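Local coordinates for NADPH-quinone reductase (Pediococcus pentosaceus ATCC 25745, PDB 3HA2), which probably acts as an FMN-binding flavoprotein of flavodoxin-like fold that transfers electrons from NAD(P)H to quinones, at residues N106-G111 with F116-L121; H143-L148 with R155-Y160. All coordinates share one frame; numbering follows the deposited sequence.

Contact 1: N106-G111 with F116-L121; sequences NAFQAG and FTISEL
The ring of Phe108 and the methyl CD1 of Ile118 make the main apolar contact here. Ile118 CD1 stands 3.9 Å from the centroid of the Phe108 ring and 12° off the ring normal, which makes it a CH-pi contact over the face. With CG anti to the carbonyl carbon (chi1 -65°), the ring also reaches Leu121, whose CD1 meets Phe108 CD1 obliquely at 3.8 Å. Phe116 O lies at the ring edge, near its plane; it is buried here without a hydrogen-bond partner.

No direct hydrogen bond joins the two segments. Instead, one water accepts a hydrogen bond from Ile118 N (3.0 Å) and donates to Phe108 O (2.8 Å), so the loop carbonyl is tied indirectly to the first turn of the helix. The same carbonyl takes a CA-H...O contact, Thr117 CA lying 3.4 Å from Phe108 O.

Thr117 and Glu120 build a capping box at the helix start. Glu120 N donates to Thr117 OG1, while Glu120 OE1 accepts twice: from Thr117 N, above the carboxylate plane, and from Thr117 OG1 at 2.7 Å on the anti lone pair. These bonds fix the carboxylate against the N-cap.

Ile118 also packs on Val99 of strand 94-101 and Ile139 of strand 135-143, seating helix 118-121 against the sheet, while Leu121 and Phe116 touch Arg123 of the second subunit.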
loop_
_atom_site.group_PDB
_atom_site.type_symbol
_atom_site.label_atom_id
_atom_site.label_comp_id
_atom_site.label_asym_id
_atom_site.label_seq_id
_atom_site.Cartn_x
_atom_site.Cartn_y
_atom_site.Cartn_z
ATOM N N ASN A 106 15.931 14.000 -1.996
ATOM C CA ASN A 106 16.875 13.912 -0.877
ATOM C C ASN A 106 16.227 13.711 0.499
ATOM O O ASN A 106 16.928 13.405 1.451
ATOM C CB ASN A 106 17.826 15.104 -0.867
ATOM C CG ASN A 106 18.832 15.051 -2.020
ATOM O OD1 ASN A 106 19.272 13.969 -2.442
ATOM N ND2 ASN A 106 19.187 16.215 -2.540
ATOM N N ALA A 107 14.896 13.837 0.599
ATOM C CA ALA A 107 14.203 13.573 1.869
ATOM C C ALA A 107 14.107 12.068 2.167
ATOM O O ALA A 107 13.930 11.661 3.330
ATOM C CB ALA A 107 12.803 14.177 1.826
ATOM N N PHE A 108 14.228 11.252 1.116
ATOM C CA PHE A 108 14.009 9.808 1.213
ATOM C C PHE A 108 15.321 9.053 1.421
ATOM O O PHE A 108 15.828 8.391 0.521
ATOM C CB PHE A 108 13.280 9.282 -0.025
ATOM C CG PHE A 108 11.891 9.820 -0.178
ATOM C CD1 PHE A 108 10.840 9.265 0.542
ATOM C CD2 PHE A 108 11.636 10.899 -1.042
ATOM C CE1 PHE A 108 9.535 9.764 0.399
ATOM C CE2 PHE A 108 10.334 11.422 -1.175
ATOM C CZ PHE A 108 9.287 10.852 -0.454
ATOM N N GLN A 109 15.849 9.144 2.633
ATOM C CA GLN A 109 17.067 8.424 3.009
ATOM C C GLN A 109 17.200 8.497 4.514
ATOM O O GLN A 109 16.586 9.361 5.158
ATOM C CB GLN A 109 18.324 9.057 2.372
ATOM C CG GLN A 109 18.536 10.526 2.717
ATOM C CD GLN A 109 19.737 11.135 2.043
ATOM O OE1 GLN A 109 20.851 10.612 2.134
ATOM N NE2 GLN A 109 19.534 12.287 1.409
ATOM N N ALA A 110 18.023 7.609 5.065
ATOM C CA ALA A 110 18.310 7.613 6.495
ATOM C C ALA A 110 18.856 8.977 6.932
ATOM O O ALA A 110 19.688 9.582 6.259
ATOM C CB ALA A 110 19.284 6.487 6.839
ATOM N N GLY A 111 18.370 9.475 8.061
ATOM C CA GLY A 111 18.895 10.747 8.590
ATOM C C GLY A 111 18.211 11.975 8.006
ATOM O O GLY A 111 18.382 13.086 8.517
ATOM N N PHE A 116 13.323 6.905 5.181
ATOM C CA PHE A 116 13.362 5.680 4.346
ATOM C C PHE A 116 13.483 5.984 2.872
ATOM O O PHE A 116 12.906 6.956 2.371
ATOM C CB PHE A 116 12.125 4.807 4.598
ATOM C CG PHE A 116 11.861 4.587 6.057
ATOM C CD1 PHE A 116 12.737 3.794 6.823
ATOM C CD2 PHE A 116 10.767 5.192 6.670
ATOM C CE1 PHE A 116 12.506 3.615 8.200
ATOM C CE2 PHE A 116 10.515 5.001 8.035
ATOM C CZ PHE A 116 11.383 4.235 8.796
ATOM N N THR A 117 14.264 5.162 2.185
ATOM C CA THR A 117 14.450 5.332 0.747
ATOM C C THR A 117 13.224 4.868 -0.045
ATOM O O THR A 117 12.386 4.101 0.442
ATOM C CB THR A 117 15.683 4.537 0.252
ATOM O OG1 THR A 117 15.501 3.149 0.571
ATOM C CG2 THR A 117 16.971 5.041 0.910
ATOM N N ILE A 118 13.130 5.316 -1.292
ATOM C CA ILE A 118 12.065 4.849 -2.165
ATOM C C ILE A 118 12.100 3.323 -2.314
ATOM O O ILE A 118 11.055 2.661 -2.306
ATOM C CB ILE A 118 12.171 5.544 -3.538
ATOM C CG1 ILE A 118 11.933 7.055 -3.370
ATOM C CG2 ILE A 118 11.183 4.899 -4.560
ATOM C CD1 ILE A 118 10.508 7.388 -2.883
ATOM N N SER A 119 13.300 2.767 -2.404
ATOM C CA SER A 119 13.482 1.305 -2.463
ATOM C C SER A 119 12.782 0.608 -1.304
ATOM O O SER A 119 12.063 -0.368 -1.484
ATOM C CB SER A 119 14.970 0.945 -2.403
ATOM O OG SER A 119 15.617 1.136 -3.641
ATOM N N GLU A 120 13.002 1.111 -0.098
ATOM C CA GLU A 120 12.363 0.527 1.083
ATOM C C GLU A 120 10.843 0.668 1.072
ATOM O O GLU A 120 10.118 -0.245 1.472
ATOM C CB GLU A 120 12.929 1.200 2.322
ATOM C CG GLU A 120 14.404 0.874 2.559
ATOM C CD GLU A 120 14.953 1.763 3.636
ATOM O OE1 GLU A 120 15.539 2.830 3.301
ATOM O OE2 GLU A 120 14.721 1.426 4.822
ATOM N N LEU A 121 10.359 1.814 0.623
ATOM C CA LEU A 121 8.914 2.060 0.577
ATOM C C LEU A 121 8.193 1.237 -0.480
ATOM O O LEU A 121 7.019 0.894 -0.305
ATOM C CB LEU A 121 8.612 3.552 0.370
ATOM C CG LEU A 121 9.113 4.431 1.515
ATOM C CD1 LEU A 121 9.050 5.909 1.109
ATOM C CD2 LEU A 121 8.320 4.171 2.791
HETATM O O HOH W 1 15.343 7.266 -1.976
#

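Contact 2: H143-L148 with R155-Y160; sequences HQFLYL and RLLVAY
The backbones of Phe145 and Leu156 stay well apart, their CA atoms 8.5 Å from each other at the nearest pairing, and with no hydrogen bond across the gap the contact between the turn and helix 150-165 is made by side chains alone.

Phe145 and Leu156 carry the larger share of the contact. With CG anti to the backbone N (chi1 179°), the Phe145 ring lies against two successive leucines. Phe145 CD1 lies 3.9 Å from Leu156 CD2, an oblique approach, while Leu157 CD1 sits at the ring edge, near its plane, 3.9 Å from Phe145 CZ. Leu156 is shared: its other methyl, CD1, meets Leu148 CD1 at 3.9 Å, the two side chains crossing at about a right angle. Leu156 thus touches both Phe145 and Leu148. Replacing Phe145 by an alanine would probably open a gap beside Leu156 CD2 and Leu157 CD1, leaving Leu148 as the turn's remaining apolar grip on this helix face.

The cluster continues into helix 18-25, where Phe20 meets the Phe145 ring edge-to-face and Phe21 touches Leu156 and Leu157. Leu156 also rests on Val142, so helix 150-165 packs against both strand 135-143 and helix 18-25; here the last strand of the sheet turns into the C-terminal helix, a beta-alpha unit of the flavodoxin-like fold.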
loop_
_atom_site.group_PDB
_atom_site.type_symbol
_atom_site.label_atom_id
_atom_site.label_comp_id
_atom_site.label_asym_id
_atom_site.label_seq_id
_atom_site.Cartn_x
_atom_site.Cartn_y
_atom_site.Cartn_z
ATOM N N HIS A 143 10.823 12.958 -8.868
ATOM C CA HIS A 143 10.643 13.883 -7.754
ATOM C C HIS A 143 10.452 15.327 -8.234
ATOM O O HIS A 143 11.343 15.898 -8.859
ATOM C CB HIS A 143 11.844 13.809 -6.821
ATOM C CG HIS A 143 12.010 12.492 -6.139
ATOM N ND1 HIS A 143 13.029 11.618 -6.452
ATOM C CD2 HIS A 143 11.310 11.910 -5.142
ATOM C CE1 HIS A 143 12.945 10.551 -5.681
ATOM N NE2 HIS A 143 11.916 10.705 -4.872
ATOM N N GLN A 144 9.269 15.882 -7.958
ATOM C CA GLN A 144 8.941 17.304 -8.249
ATOM C C GLN A 144 9.054 17.627 -9.735
ATOM O O GLN A 144 9.604 18.663 -10.129
ATOM C CB GLN A 144 9.789 18.255 -7.399
ATOM C CG GLN A 144 9.574 18.060 -5.886
ATOM C CD GLN A 144 10.409 19.001 -5.016
ATOM O OE1 GLN A 144 11.525 19.382 -5.361
ATOM N NE2 GLN A 144 9.851 19.377 -3.873
ATOM N N PHE A 145 8.498 16.741 -10.561
ATOM C CA PHE A 145 8.672 16.860 -12.002
ATOM C C PHE A 145 8.339 18.247 -12.531
ATOM O O PHE A 145 9.080 18.791 -13.348
ATOM C CB PHE A 145 7.841 15.836 -12.768
ATOM C CG PHE A 145 7.989 15.956 -14.251
ATOM C CD1 PHE A 145 9.057 15.346 -14.909
ATOM C CD2 PHE A 145 7.091 16.709 -14.989
ATOM C CE1 PHE A 145 9.203 15.471 -16.294
ATOM C CE2 PHE A 145 7.245 16.858 -16.370
ATOM C CZ PHE A 145 8.309 16.236 -17.019
ATOM N N LEU A 146 7.223 18.805 -12.078
ATOM C CA LEU A 146 6.760 20.093 -12.623
ATOM C C LEU A 146 7.640 21.270 -12.228
ATOM O O LEU A 146 7.569 22.317 -12.864
ATOM C CB LEU A 146 5.307 20.390 -12.214
ATOM C CG LEU A 146 4.210 19.558 -12.879
ATOM C CD1 LEU A 146 2.876 19.926 -12.247
ATOM C CD2 LEU A 146 4.179 19.765 -14.395
ATOM N N TYR A 147 8.443 21.087 -11.179
ATOM C CA TYR A 147 9.335 22.139 -10.674
ATOM C C TYR A 147 10.698 22.131 -11.368
ATOM O O TYR A 147 11.426 23.129 -11.324
ATOM C CB TYR A 147 9.502 22.034 -9.141
ATOM C CG TYR A 147 10.482 23.052 -8.607
ATOM C CD1 TYR A 147 10.149 24.408 -8.577
ATOM C CD2 TYR A 147 11.776 22.675 -8.204
ATOM C CE1 TYR A 147 11.049 25.362 -8.136
ATOM C CE2 TYR A 147 12.697 23.634 -7.773
ATOM C CZ TYR A 147 12.316 24.969 -7.733
ATOM O OH TYR A 147 13.207 25.927 -7.322
ATOM N N LEU A 148 11.040 21.020 -12.022
ATOM C CA LEU A 148 12.365 20.863 -12.636
ATOM C C LEU A 148 12.544 21.847 -13.776
ATOM O O LEU A 148 11.574 22.168 -14.462
ATOM C CB LEU A 148 12.548 19.441 -13.178
ATOM C CG LEU A 148 12.385 18.239 -12.253
ATOM C CD1 LEU A 148 12.501 16.962 -13.092
ATOM C CD2 LEU A 148 13.410 18.250 -11.127
ATOM N N ARG A 155 15.566 15.485 -19.725
ATOM C CA ARG A 155 16.439 14.338 -19.397
ATOM C C ARG A 155 15.687 13.204 -18.716
ATOM O O ARG A 155 15.910 12.024 -18.991
ATOM C CB ARG A 155 17.616 14.759 -18.503
ATOM C CG ARG A 155 18.678 15.588 -19.214
ATOM C CD ARG A 155 19.944 15.741 -18.352
ATOM N NE ARG A 155 19.715 16.586 -17.174
ATOM C CZ ARG A 155 19.858 17.910 -17.154
ATOM N NH1 ARG A 155 20.243 18.567 -18.242
ATOM N NH2 ARG A 155 19.616 18.580 -16.035
ATOM N N LEU A 156 14.796 13.572 -17.808
ATOM C CA LEU A 156 14.032 12.576 -17.078
ATOM C C LEU A 156 13.100 11.847 -18.066
ATOM O O LEU A 156 12.920 10.630 -17.984
ATOM C CB LEU A 156 13.257 13.263 -15.951
ATOM C CG LEU A 156 12.462 12.401 -14.983
ATOM C CD1 LEU A 156 12.334 13.149 -13.668
ATOM C CD2 LEU A 156 11.088 12.040 -15.552
ATOM N N LEU A 157 12.552 12.595 -19.021
ATOM C CA LEU A 157 11.663 12.012 -20.032
ATOM C C LEU A 157 12.366 11.017 -20.966
ATOM O O LEU A 157 11.773 10.016 -21.335
ATOM C CB LEU A 157 10.863 13.088 -20.787
ATOM C CG LEU A 157 9.798 13.809 -19.934
ATOM C CD1 LEU A 157 9.234 15.032 -20.648
ATOM C CD2 LEU A 157 8.666 12.852 -19.486
ATOM N N VAL A 158 13.630 11.278 -21.306
ATOM C CA VAL A 158 14.490 10.316 -22.013
ATOM C C VAL A 158 14.754 9.040 -21.195
ATOM O O VAL A 158 14.728 7.928 -21.735
ATOM C CB VAL A 158 15.853 10.968 -22.416
ATOM C CG1 VAL A 158 16.787 9.940 -23.026
ATOM C CG2 VAL A 158 15.631 12.117 -23.393
ATOM N N ALA A 159 15.011 9.197 -19.897
ATOM C CA ALA A 159 15.169 8.047 -19.002
ATOM C C ALA A 159 13.878 7.233 -18.983
ATOM O O ALA A 159 13.905 6.003 -18.987
ATOM C CB ALA A 159 15.552 8.500 -17.581
ATOM N N TYR A 160 12.751 7.939 -18.979
ATOM C CA TYR A 160 11.429 7.302 -19.010
ATOM C C TYR A 160 11.202 6.491 -20.290
ATOM O O TYR A 160 10.737 5.341 -20.242
ATOM C CB TYR A 160 10.356 8.381 -18.841
ATOM C CG TYR A 160 8.925 7.878 -18.906
ATOM C CD1 TYR A 160 8.389 7.097 -17.876
ATOM C CD2 TYR A 160 8.106 8.201 -19.993
ATOM C CE1 TYR A 160 7.063 6.640 -17.934
ATOM C CE2 TYR A 160 6.782 7.748 -20.062
ATOM C CZ TYR A 160 6.270 6.972 -19.032
ATOM O OH TYR A 160 4.955 6.555 -19.088
#

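Overall arrangement
Contact 1 closes before contact 2 opens, and their centres lie about 19 Å apart within one flavodoxin-like domain. Strand 135-143 links them: Ile118 of contact 1 and Leu156 of contact 2 both pack on it, and its last residue, His143, begins contact 2 while touching Phe108 and Ile118. This strand is the outermost at one end of the five-stranded parallel sheet, next to strand 94-101. Contact 1 follows strand 94-101 and joins its long loop to helix 118-121; contact 2 folds the exit of strand 135-143 back onto helix 150-165. Together they pack the chain after the last two strands, with contact 1 alone reaching the second subunit.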